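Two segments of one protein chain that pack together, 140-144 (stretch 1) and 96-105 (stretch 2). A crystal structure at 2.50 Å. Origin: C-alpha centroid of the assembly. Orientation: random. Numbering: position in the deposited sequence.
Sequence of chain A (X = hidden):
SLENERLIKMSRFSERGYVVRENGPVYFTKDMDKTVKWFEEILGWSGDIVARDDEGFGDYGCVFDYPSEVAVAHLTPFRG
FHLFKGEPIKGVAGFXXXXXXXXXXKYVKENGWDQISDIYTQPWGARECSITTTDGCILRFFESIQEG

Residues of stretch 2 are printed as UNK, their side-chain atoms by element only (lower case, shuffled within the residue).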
# COMPACT_ATOMS: atom_id res chain seq x y z
N ARG A 140 0.44 -7.52 -8.41
CA ARG A 140 1.50 -8.52 -8.49
C ARG A 140 1.45 -9.45 -7.29
O ARG A 140 1.36 -9.01 -6.14
CB ARG A 140 2.86 -7.84 -8.59
CG ARG A 140 3.05 -7.03 -9.87
CD ARG A 140 4.40 -6.35 -9.93
NE ARG A 140 5.49 -7.31 -9.81
CZ ARG A 140 6.78 -6.99 -9.71
NH1 ARG A 140 7.15 -5.72 -9.72
NH2 ARG A 140 7.70 -7.93 -9.60
N PHE A 141 1.49 -10.75 -7.55
CA PHE A 141 1.46 -11.75 -6.50
C PHE A 141 2.73 -12.58 -6.61
O PHE A 141 3.13 -12.96 -7.72
CB PHE A 141 0.23 -12.64 -6.65
CG PHE A 141 -1.07 -11.93 -6.39
CD1 PHE A 141 -1.58 -11.82 -5.10
CD2 PHE A 141 -1.79 -11.36 -7.43
CE1 PHE A 141 -2.78 -11.16 -4.85
CE2 PHE A 141 -3.00 -10.70 -7.20
CZ PHE A 141 -3.49 -10.60 -5.90
N PHE A 142 3.39 -12.85 -5.49
CA PHE A 142 4.60 -13.65 -5.56
C PHE A 142 4.73 -14.57 -4.37
O PHE A 142 4.17 -14.32 -3.31
CB PHE A 142 5.85 -12.76 -5.70
CG PHE A 142 6.19 -11.98 -4.46
CD1 PHE A 142 6.95 -12.55 -3.45
CD2 PHE A 142 5.71 -10.68 -4.30
CE1 PHE A 142 7.24 -11.83 -2.29
CE2 PHE A 142 6.00 -9.96 -3.14
CZ PHE A 142 6.76 -10.54 -2.13
N GLU A 143 5.47 -15.65 -4.58
CA GLU A 143 5.74 -16.64 -3.54
C GLU A 143 7.19 -17.05 -3.71
O GLU A 143 7.61 -17.48 -4.80
CB GLU A 143 4.83 -17.85 -3.69
CG GLU A 143 4.96 -18.85 -2.55
CD GLU A 143 3.96 -19.99 -2.63
OE1 GLU A 143 3.85 -20.74 -1.64
OE2 GLU A 143 3.30 -20.15 -3.68
N SER A 144 7.98 -16.89 -2.66
CA SER A 144 9.39 -17.24 -2.72
C SER A 144 9.60 -18.75 -2.82
O SER A 144 8.76 -19.54 -2.38
CB SER A 144 10.10 -16.69 -1.49
OG SER A 144 9.42 -17.05 -0.31
N UNK A 96 2.07 -8.04 -3.39
CA UNK A 96 1.92 -8.84 -2.19
C UNK A 96 2.46 -10.27 -2.20
O UNK A 96 2.33 -11.00 -3.17
c UNK A 96 -0.63 -9.23 -2.72
s UNK A 96 -2.35 -8.77 -2.18
c UNK A 96 0.45 -8.80 -1.72
c UNK A 96 -2.69 -7.54 -3.32
N UNK A 97 3.08 -10.62 -1.08
CA UNK A 97 3.65 -11.95 -0.88
C UNK A 97 2.53 -12.88 -0.44
O UNK A 97 1.78 -12.57 0.49
c UNK A 97 7.69 -12.12 1.77
c UNK A 97 5.49 -13.21 0.44
s UNK A 97 6.37 -13.28 2.04
c UNK A 97 4.73 -11.89 0.21
N UNK A 98 2.41 -14.02 -1.12
CA UNK A 98 1.38 -14.98 -0.76
C UNK A 98 1.90 -16.41 -0.64
O UNK A 98 3.06 -16.70 -0.90
c UNK A 98 -0.31 -13.61 -2.01
c UNK A 98 -0.42 -15.97 -4.02
c UNK A 98 0.70 -15.62 -3.08
c UNK A 98 0.23 -15.01 -1.77
N UNK A 99 1.00 -17.29 -0.25
CA UNK A 99 1.32 -18.69 -0.10
C UNK A 99 0.23 -19.45 -0.83
O UNK A 99 -0.95 -19.28 -0.54
o UNK A 99 3.55 -21.01 3.55
c UNK A 99 1.35 -19.05 1.38
o UNK A 99 2.32 -19.22 3.90
c UNK A 99 2.75 -20.14 3.16
c UNK A 99 2.27 -20.20 1.72
N UNK A 100 0.62 -20.28 -1.79
CA UNK A 100 -0.35 -21.03 -2.57
C UNK A 100 -0.61 -20.31 -3.87
O UNK A 100 -1.76 -20.08 -4.25
N UNK A 101 0.47 -19.94 -4.56
CA UNK A 101 0.36 -19.21 -5.81
C UNK A 101 -0.38 -20.01 -6.88
O UNK A 101 -1.08 -19.44 -7.72
c UNK A 101 2.58 -20.03 -6.71
c UNK A 101 1.63 -17.91 -7.56
c UNK A 101 0.92 -16.62 -7.27
c UNK A 101 1.77 -18.81 -6.34
N UNK A 102 -0.24 -21.33 -6.86
CA UNK A 102 -0.93 -22.17 -7.84
C UNK A 102 -2.42 -22.16 -7.54
O UNK A 102 -3.24 -22.09 -8.44
c UNK A 102 -0.38 -23.59 -7.79
c UNK A 102 1.10 -23.65 -8.13
o UNK A 102 1.92 -23.83 -7.20
o UNK A 102 1.43 -23.49 -9.33
N UNK A 103 -2.76 -22.25 -6.26
CA UNK A 103 -4.16 -22.24 -5.85
C UNK A 103 -4.79 -20.91 -6.28
O UNK A 103 -5.91 -20.89 -6.77
c UNK A 103 -4.28 -22.42 -4.34
N UNK A 104 -4.07 -19.80 -6.10
CA UNK A 104 -4.61 -18.51 -6.50
C UNK A 104 -4.96 -18.46 -7.98
O UNK A 104 -6.08 -18.11 -8.35
c UNK A 104 -5.34 -15.57 -6.26
c UNK A 104 -2.96 -14.98 -6.56
c UNK A 104 -4.02 -16.03 -6.83
c UNK A 104 -3.63 -17.37 -6.20
N UNK A 105 -4.00 -18.82 -8.82
CA UNK A 105 -4.20 -18.79 -10.26
C UNK A 105 -5.40 -19.62 -10.69
O UNK A 105 -6.21 -19.20 -11.53
n UNK A 105 -3.69 -19.86 -13.29
c UNK A 105 -2.94 -19.30 -10.95
c UNK A 105 -2.93 -19.09 -12.42
n UNK A 105 -2.64 -18.43 -14.50
c UNK A 105 -2.28 -18.19 -13.20
c UNK A 105 -3.49 -19.44 -14.52

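Position 96 carries three carbons and a sulfur in an unbranched chain, the sulfur third from the backbone. Its backbone N donates to Arg140 O at 3.0 Å, and its O accepts from Phe142 N at 3.2 Å. A thioether of this length is methionine: Met96. Its CG lies 3.6 Å from Phe141 CE1, and its SD sits 4.7 Å from the centroid of that ring, oblique to it.

Position 97 has the same inventory, three carbons and one sulfur without a fork, and its CB is 3.4 Å from Phe142 CZ, so it is Met97. Its CA stands 3.8 Å from the centroid of the Phe142 ring, only 16° off the normal, a CH-pi contact over the face.

Position 98 shows four carbons forked at the first, one arm two carbons long. Its N donates to Phe142 O (2.8 Å, 172°). The fork identifies Ile98, whose CG2 meets the edge of the Phe141 ring, 3.8 Å from Phe141 CD1.

Position 99 has three carbons, the last bearing two oxygens, and its CA lies 3.6 Å from Glu143 OE1. A carboxylate on a two-methylene stem makes it Glu99. Its CB points away from stretch 1.

Position 100 has no side-chain atoms, and its N makes weak hydrogen bonds to Glu143 OE1 and OE2, both 3.3 Å. It is Gly100. Its phi/psi of 98/50 would jam a CB against the preceding carbonyl O, which by itself calls for glycine.

Position 101 again has four carbons forked at the first with one longer arm, and its N donates to Glu143 OE2 (3.0 Å, 165°): Ile101. Its CD1 is 4.1 Å from Phe141 CB.

Position 102 has two carbons, the second carrying two oxygens, and makes no contact with stretch 1: Asp102. Position 103 has a single carbon, out of reach: Ala103.

Position 104 has four carbons forked at the second, one terminal carbon lying over a face of the Phe141 ring, giving Leu104. That carbon, CD2, is 3.8 Å from the Phe141 ring centroid, 20° off the normal.

Position 105 has one carbon followed by a five-membered ring of three carbons and two nitrogens, an imidazole: His105, also out of reach.

The contact joins two parallel strands, with Phe141 paired to Met96 and Phe142 to Met97. Phe141 and Met96 share one sheet face, where Leu104 covers the ring; Phe142 and Met97 share the other. Beyond the ladder, the Glu143 carboxylate receives the backbone NH groups of Gly100, at the N-cap position, and Ile101, tying the helix start to the strand.

Stretch 2 96-105: MMIEGIDALH
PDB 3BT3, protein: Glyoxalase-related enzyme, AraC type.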